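Local coordinates for protein amidohydrolase (Chromobacterium violaceum, PDB 2YB1) that hydrolyses nucleoside 3',5'-bisphosphates to nucleoside 5'-phosphates and orthophosphate, using three manganese ions per subunit, at residues R134-A138 / V153-T159; L173-G178 / D208-G214; I76-D82 / I180-G184; A243-S247 / V259-L265; I202-L207 / H235-L241. Residue numbers count along the deposited sequence, not the author numbering.

How the interactions relate
From the N terminus, strand 72-79 and the turn after it come first. Interaction 3 joins them to the end of helix 173-182 and closes a loop of 97 residues. Interaction 1 nests inside that loop and joins two helices at the nucleotide pocket. Interaction 2 packs helix 173-182 against the end of helix 199-211; its segments alternate with those of interaction 3, and the two touch through Ile76. Interaction 5 crosses interaction 2 in the same way and joins helix 199-211 to helix 226-239. Interaction 4 follows in series and lays the 259-265 loop along strand 242-246, the last strand of the sheet that interaction 3 also reaches.

Interaction 1 (R134-A138 / V153-T159); sequences RTHFA and VFRKYLT. With AMP (adenosine monophosphate), chain E.
Ala138 sits at the apolar centre. Its CB lies 3.5 Å from Phe154 CE2 and 3.8 Å from Val153 CG1. Leu158 CD1 packs 3.8 Å from Phe137 CB. Segment 134-138 is the start of a helix. Segment 153-159 is a helix end that leaves helical angles at Tyr157; Leu158 follows with positive phi (63°). CA atoms pair Ala138 with Val153 at 6.1 Å and Arg134 with Leu158 at 6.7 Å. Phe154 (chi1 m) lays one ring face over the adenine of AMP, with Phe154 CD2 3.5 Å from AMP C6. At the polar edge Arg134 (chi1 m, chi2 t, chi3 m) donates from NH1 to Leu158 O at 2.8 Å and from NE to AMP O1P at 2.8 Å. Arg134 N donates to AMP O3P at 3.1 Å. This is part of the substrate site, where Arg99 and Arg102 also bond AMP. One arginine thus ties the 5'-phosphate to the loop after helix 150-156, while the Phe154 face lies against the adenine, consistent with activity on all bases.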
# COMPACT_ATOMS: atom_id res chain seq x y z
N ARG A 134 -7.25 -0.08 -10.64
CA ARG A 134 -8.42 0.81 -10.59
C ARG A 134 -7.98 2.26 -10.48
O ARG A 134 -8.70 3.16 -10.91
CB ARG A 134 -9.34 0.47 -9.41
CG ARG A 134 -10.10 -0.85 -9.57
CD ARG A 134 -11.13 -1.05 -8.46
NE ARG A 134 -10.51 -1.44 -7.19
CZ ARG A 134 -11.06 -1.25 -6.00
NH1 ARG A 134 -12.25 -0.67 -5.90
NH2 ARG A 134 -10.41 -1.63 -4.90
N THR A 135 -6.81 2.50 -9.87
CA THR A 135 -6.29 3.86 -9.71
C THR A 135 -6.06 4.51 -11.06
O THR A 135 -6.40 5.68 -11.27
CB THR A 135 -4.97 3.88 -8.91
OG1 THR A 135 -5.19 3.31 -7.62
CG2 THR A 135 -4.44 5.32 -8.75
N HIS A 136 -5.48 3.75 -11.99
CA HIS A 136 -5.24 4.26 -13.34
C HIS A 136 -6.55 4.54 -14.08
O HIS A 136 -6.65 5.53 -14.81
CB HIS A 136 -4.37 3.29 -14.13
CG HIS A 136 -3.06 2.97 -13.47
ND1 HIS A 136 -2.72 1.69 -13.07
CD2 HIS A 136 -2.03 3.76 -13.11
CE1 HIS A 136 -1.52 1.71 -12.52
NE2 HIS A 136 -1.07 2.95 -12.54
N PHE A 137 -7.55 3.67 -13.90
CA PHE A 137 -8.87 3.88 -14.48
C PHE A 137 -9.47 5.18 -13.96
O PHE A 137 -10.07 5.94 -14.71
CB PHE A 137 -9.82 2.71 -14.17
CG PHE A 137 -9.69 1.55 -15.13
CD1 PHE A 137 -8.63 0.64 -15.01
CD2 PHE A 137 -10.60 1.38 -16.16
CE1 PHE A 137 -8.51 -0.42 -15.91
CE2 PHE A 137 -10.47 0.33 -17.06
CZ PHE A 137 -9.42 -0.57 -16.92
N ALA A 138 -9.30 5.43 -12.66
CA ALA A 138 -9.84 6.64 -12.06
C ALA A 138 -9.17 7.90 -12.61
O ALA A 138 -9.84 8.89 -12.91
CB ALA A 138 -9.72 6.58 -10.53
N VAL A 153 -15.45 9.27 -8.74
CA VAL A 153 -15.23 8.08 -9.55
C VAL A 153 -15.64 6.81 -8.79
O VAL A 153 -16.38 5.98 -9.31
CB VAL A 153 -13.76 7.95 -10.03
CG1 VAL A 153 -13.50 6.53 -10.56
CG2 VAL A 153 -13.43 9.01 -11.08
N PHE A 154 -15.16 6.66 -7.56
CA PHE A 154 -15.38 5.43 -6.81
C PHE A 154 -16.77 5.37 -6.19
O PHE A 154 -17.23 4.32 -5.74
CB PHE A 154 -14.27 5.23 -5.77
CG PHE A 154 -12.94 4.89 -6.40
CD1 PHE A 154 -12.63 3.57 -6.69
CD2 PHE A 154 -12.04 5.89 -6.74
CE1 PHE A 154 -11.41 3.25 -7.29
CE2 PHE A 154 -10.82 5.57 -7.35
CZ PHE A 154 -10.51 4.25 -7.62
N ARG A 155 -17.45 6.51 -6.19
CA ARG A 155 -18.85 6.56 -5.83
C ARG A 155 -19.73 5.96 -6.93
O ARG A 155 -20.67 5.22 -6.64
CB ARG A 155 -19.24 8.01 -5.53
CG ARG A 155 -20.51 8.18 -4.74
CD ARG A 155 -20.63 9.61 -4.19
NE ARG A 155 -20.49 10.60 -5.25
CZ ARG A 155 -21.49 11.00 -6.03
NH1 ARG A 155 -22.70 10.48 -5.86
NH2 ARG A 155 -21.28 11.91 -6.98
N LYS A 156 -19.44 6.29 -8.20
CA LYS A 156 -20.24 5.80 -9.32
C LYS A 156 -19.75 4.53 -10.04
O LYS A 156 -20.53 3.86 -10.73
CB LYS A 156 -20.40 6.90 -10.36
CG LYS A 156 -20.97 8.21 -9.84
CD LYS A 156 -22.21 7.96 -8.99
CE LYS A 156 -22.96 9.25 -8.69
NZ LYS A 156 -24.02 9.01 -7.67
N TYR A 157 -18.47 4.18 -9.85
CA TYR A 157 -17.81 3.17 -10.68
C TYR A 157 -16.73 2.46 -9.91
O TYR A 157 -16.31 2.93 -8.86
CB TYR A 157 -17.13 3.80 -11.90
CG TYR A 157 -18.03 4.60 -12.79
CD1 TYR A 157 -18.96 3.98 -13.61
CD2 TYR A 157 -17.95 5.99 -12.82
CE1 TYR A 157 -19.80 4.71 -14.43
CE2 TYR A 157 -18.78 6.73 -13.64
CZ TYR A 157 -19.70 6.08 -14.44
OH TYR A 157 -20.54 6.80 -15.27
N LEU A 158 -16.26 1.34 -10.44
CA LEU A 158 -15.05 0.70 -9.95
C LEU A 158 -15.18 0.25 -8.51
O LEU A 158 -14.19 0.06 -7.82
CB LEU A 158 -13.86 1.66 -10.08
CG LEU A 158 -13.61 2.18 -11.50
CD1 LEU A 158 -12.45 3.21 -11.52
CD2 LEU A 158 -13.30 1.01 -12.42
N THR A 159 -16.42 0.05 -8.07
CA THR A 159 -16.70 -0.53 -6.76
C THR A 159 -17.84 -1.53 -6.91
O THR A 159 -18.62 -1.44 -7.87
CB THR A 159 -17.10 0.55 -5.73
OG1 THR A 159 -18.15 1.37 -6.27
CG2 THR A 159 -15.90 1.44 -5.40
P AMP E . -6.83 -2.48 -7.59
O1P AMP E . -8.18 -2.97 -7.10
O2P AMP E . -5.76 -3.11 -6.73
O3P AMP E . -6.74 -2.66 -9.09
O5' AMP E . -6.93 -0.93 -7.26
C5' AMP E . -7.03 -0.48 -5.92
C4' AMP E . -6.46 0.91 -5.75
O4' AMP E . -7.45 1.88 -6.17
C3' AMP E . -6.12 1.31 -4.33
O3' AMP E . -4.85 0.85 -3.92
C2' AMP E . -6.23 2.84 -4.36
O2' AMP E . -5.03 3.41 -4.85
C1' AMP E . -7.34 3.06 -5.39
N9 AMP E . -8.64 3.32 -4.75
C8 AMP E . -9.53 2.39 -4.33
N7 AMP E . -10.61 3.00 -3.77
C5 AMP E . -10.42 4.33 -3.82
C6 AMP E . -11.16 5.54 -3.42
N6 AMP E . -12.37 5.45 -2.82
N1 AMP E . -10.59 6.75 -3.68
C2 AMP E . -9.39 6.86 -4.27
N3 AMP E . -8.66 5.80 -4.66
C4 AMP E . -9.11 4.54 -4.47

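Interaction 2 (L173-G178 / D208-G214); sequences LEDAVG and DFQAAGG
Val177 reaches over the end of the neighbouring helix. Its CG1 lies 3.2 Å from Ala212 O and 3.4 Å from both Gly213 C and Gly214 N. Its CG2 meets Phe209 CD1 at 3.8 Å. The rotamer is t. Segment 173-178 is the first part of helix 173-182. Segment 208-214 runs out of helix 199-211 and ends in a Schellman motif at Gly213 (phi 108°, psi 8°), with Gly214 N bonded to Phe209 O at 2.8 Å and Gly213 N to Gln210 O at 2.8 Å. The CA register pairs Leu173 with Phe209 at 6.9 Å, Glu174 with Ala212 at 5.1 Å and Val177 with Gly214 at 6.1 Å. Ala212 CB fits 3.9 Å from Glu174 CA, so the small side chain allows this close approach. Leu173 (chi1 t, chi2 p) sets CD2 3.6 Å from Asp208 CB and 3.6 Å from Phe209 N. Its CD1 stands at the edge of the Phe209 ring (chi1 t). Leu173, Val177 and Phe209 also touch strands 72-79 or 186-189, as helices do when packed on one face of a sheet, here in the TIM-barrel-related PHP fold. A water donates to Glu174 O and Ala212 O, with its oxygen 2.9 Å from each. The direct contact is thus van der Waals packing of aliphatic groups on side chains and helix-end backbone; that water is the polar link.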
# COMPACT_ATOMS: atom_id res chain seq x y z
N LEU A 173 -4.71 -14.38 3.37
CA LEU A 173 -4.07 -13.69 4.48
C LEU A 173 -2.82 -14.47 4.93
O LEU A 173 -1.76 -13.88 5.16
CB LEU A 173 -5.05 -13.53 5.64
CG LEU A 173 -4.59 -12.75 6.87
CD1 LEU A 173 -4.26 -11.32 6.46
CD2 LEU A 173 -5.65 -12.75 7.98
N GLU A 174 -2.96 -15.79 5.06
CA GLU A 174 -1.86 -16.63 5.51
C GLU A 174 -0.66 -16.54 4.56
O GLU A 174 0.49 -16.45 5.01
CB GLU A 174 -2.33 -18.08 5.69
CG GLU A 174 -3.27 -18.25 6.88
CD GLU A 174 -4.05 -19.56 6.87
OE1 GLU A 174 -4.54 -19.95 5.78
OE2 GLU A 174 -4.19 -20.18 7.95
N ASP A 175 -0.92 -16.56 3.26
CA ASP A 175 0.16 -16.44 2.28
C ASP A 175 0.85 -15.08 2.34
O ASP A 175 2.07 -15.01 2.36
CB ASP A 175 -0.34 -16.72 0.87
CG ASP A 175 -0.40 -18.20 0.56
OD1 ASP A 175 0.18 -19.00 1.33
OD2 ASP A 175 -1.02 -18.57 -0.46
N ALA A 176 0.07 -14.00 2.38
CA ALA A 176 0.66 -12.66 2.37
C ALA A 176 1.58 -12.43 3.57
O ALA A 176 2.73 -11.99 3.41
CB ALA A 176 -0.40 -11.58 2.30
N VAL A 177 1.08 -12.73 4.77
CA VAL A 177 1.87 -12.58 5.99
C VAL A 177 3.11 -13.49 6.00
O VAL A 177 4.21 -13.04 6.33
CB VAL A 177 1.03 -12.84 7.27
CG1 VAL A 177 1.91 -12.82 8.50
CG2 VAL A 177 -0.09 -11.81 7.38
N GLY A 178 2.93 -14.75 5.62
CA GLY A 178 4.03 -15.70 5.59
C GLY A 178 5.12 -15.37 4.59
O GLY A 178 6.31 -15.61 4.84
N ASP A 208 -6.86 -13.50 13.18
CA ASP A 208 -6.41 -14.27 12.02
C ASP A 208 -5.01 -13.83 11.55
O ASP A 208 -4.14 -14.64 11.21
CB ASP A 208 -7.40 -14.09 10.86
CG ASP A 208 -8.69 -14.88 11.04
OD1 ASP A 208 -8.89 -15.47 12.13
OD2 ASP A 208 -9.49 -14.92 10.08
N PHE A 209 -4.82 -12.51 11.52
CA PHE A 209 -3.57 -11.87 11.10
C PHE A 209 -2.42 -12.33 12.00
O PHE A 209 -1.38 -12.81 11.54
CB PHE A 209 -3.78 -10.35 11.15
CG PHE A 209 -2.54 -9.53 10.91
CD1 PHE A 209 -1.97 -9.45 9.63
CD2 PHE A 209 -1.98 -8.79 11.94
CE1 PHE A 209 -0.84 -8.67 9.41
CE2 PHE A 209 -0.85 -8.00 11.72
CZ PHE A 209 -0.27 -7.94 10.45
N GLN A 210 -2.61 -12.20 13.31
CA GLN A 210 -1.63 -12.68 14.27
C GLN A 210 -1.34 -14.18 14.17
O GLN A 210 -0.17 -14.59 14.16
CB GLN A 210 -2.06 -12.32 15.69
CG GLN A 210 -1.90 -10.84 16.00
CD GLN A 210 -2.17 -10.54 17.46
OE1 GLN A 210 -3.30 -10.71 17.93
NE2 GLN A 210 -1.14 -10.09 18.18
N ALA A 211 -2.39 -15.00 14.07
CA ALA A 211 -2.22 -16.44 13.89
C ALA A 211 -1.30 -16.76 12.71
O ALA A 211 -0.53 -17.72 12.75
CB ALA A 211 -3.58 -17.14 13.73
N ALA A 212 -1.38 -15.93 11.67
CA ALA A 212 -0.58 -16.14 10.47
C ALA A 212 0.83 -15.59 10.60
O ALA A 212 1.67 -15.79 9.73
CB ALA A 212 -1.29 -15.54 9.25
N GLY A 213 1.10 -14.91 11.72
CA GLY A 213 2.41 -14.32 11.97
C GLY A 213 2.49 -12.79 11.90
O GLY A 213 3.58 -12.25 11.97
N GLY A 214 1.35 -12.12 11.78
CA GLY A 214 1.29 -10.66 11.71
C GLY A 214 1.55 -9.91 13.01
O GLY A 214 1.02 -10.27 14.06
O HOH W 1 1.25 -17.61 7.55

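Interaction 3 (I76-D82 / I180-G184); sequences IVGLGID and IVGAG
This is helix-on-sheet packing where helix 173-182 ends against strand 72-79 and the turn that follows it. The strand runs through 76-79, then turns at Gly80, which has positive phi (76°). The helix ends in a Schellman motif at Gly184 (phi 91°, psi 7°), where Gly184 N bonds to Val181 O at 2.9 Å. CA atoms pair Gly78 with Ile180 at 5.5 Å and Ile81 with Ala183 at 5.2 Å. Ile180 (chi1 m, chi2 t) lies along the strand: its CD1 is 3.8 Å from Ile76 CG2 and 3.8 Å from Val77 O, and its CG2 is 3.7 Å from Gly78 CA. A CB on Gly78 would clash with Ile180 CG1. Ile81 (chi1 p, chi2 t) sets CG2 3.9 Å from Ile180 CG2, and its CB 4.2 Å from Ala183 CB. Val77 points away from the helix, towards the metal-site side, and touches His7. At the turn, Asp82 N donates to Ala183 O at 2.9 Å (156°). A water donates to Gly80 O (2.8 Å from its oxygen) and Ala183 O (3.2 Å). Apolar packing thus seats the helix on the sheet, and the Asp82-Ala183 bond fixes its C-terminal end to the turn.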
# COMPACT_ATOMS: atom_id res chain seq x y z
N ILE A 76 -2.08 -5.82 3.12
CA ILE A 76 -1.07 -6.11 4.14
C ILE A 76 0.28 -5.60 3.67
O ILE A 76 0.82 -6.07 2.67
CB ILE A 76 -0.97 -7.65 4.43
CG1 ILE A 76 -2.33 -8.22 4.84
CG2 ILE A 76 0.11 -7.93 5.49
CD1 ILE A 76 -2.92 -7.58 6.10
N VAL A 77 0.81 -4.61 4.39
CA VAL A 77 2.13 -4.07 4.10
C VAL A 77 3.23 -4.97 4.69
O VAL A 77 3.07 -5.50 5.79
CB VAL A 77 2.27 -2.65 4.71
CG1 VAL A 77 3.73 -2.26 4.91
CG2 VAL A 77 1.53 -1.62 3.83
N GLY A 78 4.29 -5.23 3.93
CA GLY A 78 5.50 -5.75 4.54
C GLY A 78 6.60 -4.70 4.68
O GLY A 78 6.83 -3.93 3.74
N LEU A 79 7.36 -4.76 5.78
CA LEU A 79 8.44 -3.79 5.99
C LEU A 79 9.71 -4.50 6.44
O LEU A 79 9.64 -5.40 7.29
CB LEU A 79 8.05 -2.75 7.05
CG LEU A 79 6.86 -1.81 6.77
CD1 LEU A 79 6.51 -1.03 8.03
CD2 LEU A 79 7.15 -0.87 5.59
N GLY A 80 10.85 -4.09 5.89
CA GLY A 80 12.11 -4.75 6.21
C GLY A 80 12.26 -6.09 5.49
O GLY A 80 13.04 -6.95 5.92
N ILE A 81 11.53 -6.27 4.39
CA ILE A 81 11.59 -7.50 3.59
C ILE A 81 12.85 -7.53 2.74
O ILE A 81 13.37 -6.48 2.35
CB ILE A 81 10.38 -7.61 2.63
CG1 ILE A 81 10.23 -6.32 1.82
CG2 ILE A 81 9.09 -7.94 3.41
CD1 ILE A 81 9.42 -6.44 0.55
N ASP A 82 13.34 -8.73 2.45
CA ASP A 82 14.38 -8.95 1.45
C ASP A 82 13.65 -9.28 0.16
O ASP A 82 13.07 -10.36 0.02
CB ASP A 82 15.28 -10.12 1.88
CG ASP A 82 16.29 -10.53 0.80
OD1 ASP A 82 16.39 -9.88 -0.26
OD2 ASP A 82 17.00 -11.53 1.04
N ILE A 180 5.87 -12.33 3.71
CA ILE A 180 6.54 -11.18 4.29
C ILE A 180 7.50 -11.61 5.39
O ILE A 180 8.65 -11.20 5.39
CB ILE A 180 5.51 -10.18 4.83
CG1 ILE A 180 4.81 -9.51 3.64
CG2 ILE A 180 6.17 -9.14 5.75
CD1 ILE A 180 3.49 -8.85 4.01
N VAL A 181 7.01 -12.44 6.31
CA VAL A 181 7.81 -12.92 7.43
C VAL A 181 8.97 -13.80 6.98
O VAL A 181 10.09 -13.66 7.48
CB VAL A 181 6.93 -13.69 8.45
CG1 VAL A 181 7.82 -14.39 9.49
CG2 VAL A 181 5.93 -12.73 9.12
N GLY A 182 8.71 -14.69 6.02
CA GLY A 182 9.75 -15.56 5.49
C GLY A 182 10.84 -14.78 4.77
O GLY A 182 11.95 -15.29 4.57
N ALA A 183 10.51 -13.55 4.35
CA ALA A 183 11.48 -12.65 3.72
C ALA A 183 12.18 -11.75 4.74
O ALA A 183 12.92 -10.84 4.37
CB ALA A 183 10.81 -11.80 2.64
N GLY A 184 11.90 -11.98 6.02
CA GLY A 184 12.60 -11.29 7.09
C GLY A 184 11.95 -9.99 7.54
O GLY A 184 12.51 -9.26 8.34
O HOH W 2 15.06 -8.81 5.48

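Interaction 4 (A243-S247 / V259-L265); sequences ASSGS and VGHTEDL
Leu265 holds the m,t rotamer, which brings CD1 3.9 Å from Ala243 CB and CD2 3.3 Å from Ser245 OG. Ser245 is m. Its CB lies 3.5 Å from Thr262 OG1, and its OG shares a water with Thr262 OG1, the water oxygen being 2.8 Å from each. The same water donates to Glu263 O at 2.7 Å. Thr262 is p, which places CG2 3.6 Å from Gly246 CA and 3.8 Å from Ser247 N. Its OG1 also bonds to Ile4 O. Segment 243-247 is strand through Gly246, with its last residue in a loop; segment 259-265 is an extended loop without regular structure. Their end-to-end directions are 152° apart, so the loop runs back along the strand. Ser247 and Val259 pair at 5.7 Å between CA atoms. Strand 242-246 is the last strand of the barrel-like PHP fold; the Ser245 backbone bonds to Leu6, next to the first strand. Its end leads to Asp248 and His250, both manganese ligands. Ala243 and Ser245 point their CB atoms toward the loop, and Ser244 points away. Ser247 is p and sets OG 3.7 Å from Val259 CA; that hydroxyl bonds to Asp5, whose OD2 also accepts from Gly260 N. Gly260 has phi 102° and psi -4°, angles that call for glycine. Val259 is p, with its CB 4.2 Å from Ser247 OG.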
# COMPACT_ATOMS: atom_id res chain seq x y z
N ALA A 243 2.74 -0.29 16.07
CA ALA A 243 2.03 0.72 15.29
C ALA A 243 2.89 1.23 14.16
O ALA A 243 4.06 1.58 14.35
CB ALA A 243 1.59 1.89 16.17
N SER A 244 2.30 1.30 12.97
CA SER A 244 2.98 1.84 11.82
C SER A 244 2.32 3.15 11.43
O SER A 244 1.18 3.43 11.84
CB SER A 244 2.92 0.86 10.66
OG SER A 244 3.83 1.28 9.67
N SER A 245 3.06 3.97 10.69
CA SER A 245 2.59 5.26 10.20
C SER A 245 2.94 5.40 8.70
O SER A 245 4.07 5.12 8.29
CB SER A 245 3.26 6.38 11.00
OG SER A 245 3.19 6.12 12.40
N GLY A 246 1.98 5.79 7.88
CA GLY A 246 2.32 6.14 6.52
C GLY A 246 1.29 7.03 5.85
O GLY A 246 0.11 6.94 6.15
N SER A 247 1.75 7.85 4.91
CA SER A 247 0.91 8.84 4.26
C SER A 247 -0.01 8.19 3.24
O SER A 247 -1.09 8.71 2.94
CB SER A 247 1.78 9.88 3.56
OG SER A 247 2.55 9.26 2.53
N VAL A 259 3.83 13.03 1.25
CA VAL A 259 4.82 12.01 1.55
C VAL A 259 5.96 12.57 2.41
O VAL A 259 6.37 13.72 2.24
CB VAL A 259 5.39 11.41 0.25
CG1 VAL A 259 6.20 12.47 -0.53
CG2 VAL A 259 6.25 10.19 0.55
N GLY A 260 6.45 11.76 3.34
CA GLY A 260 7.61 12.14 4.12
C GLY A 260 7.26 12.62 5.52
O GLY A 260 8.14 12.91 6.34
N HIS A 261 5.96 12.69 5.80
CA HIS A 261 5.46 13.16 7.09
C HIS A 261 4.21 12.38 7.47
O HIS A 261 3.41 12.01 6.62
CB HIS A 261 5.14 14.66 7.01
CG HIS A 261 4.62 15.23 8.29
ND1 HIS A 261 3.28 15.47 8.52
CD2 HIS A 261 5.27 15.61 9.42
CE1 HIS A 261 3.12 15.97 9.73
NE2 HIS A 261 4.31 16.07 10.30
N THR A 262 4.05 12.12 8.77
CA THR A 262 2.83 11.50 9.27
C THR A 262 2.47 12.15 10.61
O THR A 262 3.31 12.82 11.23
CB THR A 262 2.99 9.98 9.48
OG1 THR A 262 4.14 9.74 10.28
CG2 THR A 262 3.13 9.26 8.14
N GLU A 263 1.23 11.96 11.03
CA GLU A 263 0.78 12.40 12.35
C GLU A 263 1.51 11.63 13.44
O GLU A 263 1.70 10.43 13.32
CB GLU A 263 -0.73 12.13 12.50
CG GLU A 263 -1.60 12.96 11.57
CD GLU A 263 -1.40 14.45 11.79
OE1 GLU A 263 -1.39 14.87 12.97
OE2 GLU A 263 -1.23 15.19 10.79
N ASP A 264 1.89 12.33 14.51
CA ASP A 264 2.51 11.71 15.68
C ASP A 264 1.62 10.58 16.21
O ASP A 264 0.42 10.78 16.41
CB ASP A 264 2.70 12.73 16.80
CG ASP A 264 3.76 13.77 16.49
OD1 ASP A 264 4.57 13.57 15.56
OD2 ASP A 264 3.78 14.79 17.21
N LEU A 265 2.21 9.42 16.46
CA LEU A 265 1.49 8.31 17.07
C LEU A 265 1.02 8.66 18.48
O LEU A 265 1.71 9.35 19.22
CB LEU A 265 2.36 7.05 17.14
CG LEU A 265 2.70 6.32 15.84
CD1 LEU A 265 3.69 5.20 16.15
CD2 LEU A 265 1.44 5.78 15.17
O HOH W 3 3.82 8.78 12.91

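Interaction 5 (I202-L207 / H235-L241); sequences IERLIL and HADRHGL
Two neighbouring helices of the PHP fold cross here at -45°, with the axes of the short segments 202-207 and 235-239 11.2 Å apart at closest approach. Segment 202-207 is wholly helical. Segment 235-241 runs from helix 226-239 into a Schellman motif at Gly240 (phi 69°), where Leu241 N bonds to Ala236 O at 2.8 Å, and on towards strand 242-246. CA atoms pair Glu203 with His235 at 7.6 Å and Ile206 with His239 at 7.9 Å. Ile202 (m,m) puts CG2 over one face of the His235 ring, a CH-pi contact 3.6 Å from the centroid and 9° off the normal. Its side chain is about 13 Å from a bound manganese ion. Glu203 (chi1 t) is the polar centre. Its OE1 accepts a His-carboxylate hydrogen bond from His239 NE2 at 3.0 Å (145°) and forms a salt bridge with Arg238 NH1, also at 3.0 Å. Ile206 (m,t) fills the space between the helices. Its CD1 is 3.9 Å from His235 CB, and its CG2 is 3.8 Å from Leu241 CD1. The same CG2 lies over a face of the His239 ring, 3.9 Å from the centroid. His235 and His239, both with chi1 m, thus offer ring faces to isoleucines one helical turn apart. Leu207 (m,t) closes the row, with its CD2 3.7 Å from His239 CE1.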
# COMPACT_ATOMS: atom_id res chain seq x y z
N ILE A 202 -13.02 -6.38 12.89
CA ILE A 202 -11.65 -5.91 13.05
C ILE A 202 -10.88 -6.84 13.99
O ILE A 202 -9.75 -7.23 13.71
CB ILE A 202 -11.58 -4.46 13.61
CG1 ILE A 202 -12.02 -3.44 12.54
CG2 ILE A 202 -10.16 -4.14 14.07
CD1 ILE A 202 -11.07 -3.35 11.36
N GLU A 203 -11.51 -7.19 15.10
CA GLU A 203 -10.90 -8.12 16.05
C GLU A 203 -10.62 -9.47 15.41
O GLU A 203 -9.57 -10.05 15.62
CB GLU A 203 -11.78 -8.29 17.29
CG GLU A 203 -11.39 -9.46 18.15
CD GLU A 203 -11.01 -9.05 19.56
OE1 GLU A 203 -10.62 -7.88 19.75
OE2 GLU A 203 -11.10 -9.90 20.48
N ARG A 204 -11.59 -9.97 14.65
CA ARG A 204 -11.46 -11.25 13.95
C ARG A 204 -10.30 -11.20 12.94
O ARG A 204 -9.48 -12.13 12.86
CB ARG A 204 -12.77 -11.57 13.21
CG ARG A 204 -12.83 -12.96 12.62
CD ARG A 204 -12.74 -13.99 13.74
NE ARG A 204 -11.99 -15.18 13.33
CZ ARG A 204 -11.18 -15.87 14.14
NH1 ARG A 204 -11.01 -15.50 15.41
NH2 ARG A 204 -10.55 -16.94 13.67
N LEU A 205 -10.23 -10.11 12.18
CA LEU A 205 -9.14 -9.91 11.23
C LEU A 205 -7.78 -9.91 11.93
O LEU A 205 -6.84 -10.57 11.48
CB LEU A 205 -9.33 -8.61 10.45
CG LEU A 205 -8.18 -8.21 9.52
CD1 LEU A 205 -7.89 -9.31 8.46
CD2 LEU A 205 -8.46 -6.86 8.85
N ILE A 206 -7.67 -9.15 13.03
CA ILE A 206 -6.45 -9.11 13.83
C ILE A 206 -6.03 -10.50 14.36
O ILE A 206 -4.87 -10.89 14.24
CB ILE A 206 -6.56 -8.12 15.01
CG1 ILE A 206 -6.60 -6.67 14.48
CG2 ILE A 206 -5.40 -8.32 16.00
CD1 ILE A 206 -6.84 -5.64 15.55
N LEU A 207 -6.98 -11.23 14.94
CA LEU A 207 -6.69 -12.58 15.44
C LEU A 207 -6.18 -13.51 14.33
O LEU A 207 -5.19 -14.22 14.51
CB LEU A 207 -7.92 -13.18 16.12
CG LEU A 207 -8.31 -12.45 17.41
CD1 LEU A 207 -9.46 -13.15 18.11
CD2 LEU A 207 -7.09 -12.34 18.33
N HIS A 235 -7.04 -0.92 19.54
CA HIS A 235 -7.03 -2.28 18.97
C HIS A 235 -5.62 -2.85 19.02
O HIS A 235 -5.42 -4.01 19.41
CB HIS A 235 -7.50 -2.29 17.50
CG HIS A 235 -8.99 -2.32 17.33
ND1 HIS A 235 -9.77 -3.39 17.70
CD2 HIS A 235 -9.84 -1.42 16.77
CE1 HIS A 235 -11.03 -3.14 17.41
NE2 HIS A 235 -11.10 -1.95 16.84
N ALA A 236 -4.64 -2.03 18.63
CA ALA A 236 -3.26 -2.48 18.59
C ALA A 236 -2.78 -2.83 19.99
O ALA A 236 -2.12 -3.85 20.20
CB ALA A 236 -2.36 -1.41 17.97
N ASP A 237 -3.13 -1.99 20.97
CA ASP A 237 -2.64 -2.22 22.33
C ASP A 237 -3.20 -3.52 22.94
O ASP A 237 -2.48 -4.25 23.61
CB ASP A 237 -2.94 -1.03 23.24
CG ASP A 237 -2.30 -1.18 24.61
OD1 ASP A 237 -1.06 -1.16 24.68
OD2 ASP A 237 -3.05 -1.35 25.60
N ARG A 238 -4.48 -3.80 22.69
CA ARG A 238 -5.12 -4.99 23.26
C ARG A 238 -4.47 -6.27 22.73
O ARG A 238 -4.47 -7.30 23.40
CB ARG A 238 -6.61 -5.03 22.93
CG ARG A 238 -7.41 -3.85 23.44
CD ARG A 238 -8.86 -3.94 22.98
NE ARG A 238 -9.58 -5.04 23.61
CZ ARG A 238 -9.68 -6.27 23.10
NH1 ARG A 238 -9.10 -6.55 21.94
NH2 ARG A 238 -10.35 -7.21 23.75
N HIS A 239 -3.97 -6.21 21.50
CA HIS A 239 -3.35 -7.39 20.90
C HIS A 239 -1.83 -7.39 20.89
O HIS A 239 -1.20 -8.33 20.39
CB HIS A 239 -3.95 -7.63 19.52
CG HIS A 239 -5.43 -7.87 19.57
ND1 HIS A 239 -5.97 -9.08 19.95
CD2 HIS A 239 -6.48 -7.04 19.34
CE1 HIS A 239 -7.29 -9.00 19.94
NE2 HIS A 239 -7.62 -7.77 19.57
N GLY A 240 -1.22 -6.35 21.44
CA GLY A 240 0.22 -6.24 21.45
C GLY A 240 0.80 -6.03 20.06
O GLY A 240 1.91 -6.47 19.78
N LEU A 241 0.05 -5.36 19.18
CA LEU A 241 0.56 -5.03 17.84
C LEU A 241 1.40 -3.76 17.86
O LEU A 241 1.10 -2.81 18.60
CB LEU A 241 -0.60 -4.85 16.86
CG LEU A 241 -1.46 -6.08 16.56
CD1 LEU A 241 -2.66 -5.69 15.71
CD2 LEU A 241 -0.62 -7.14 15.87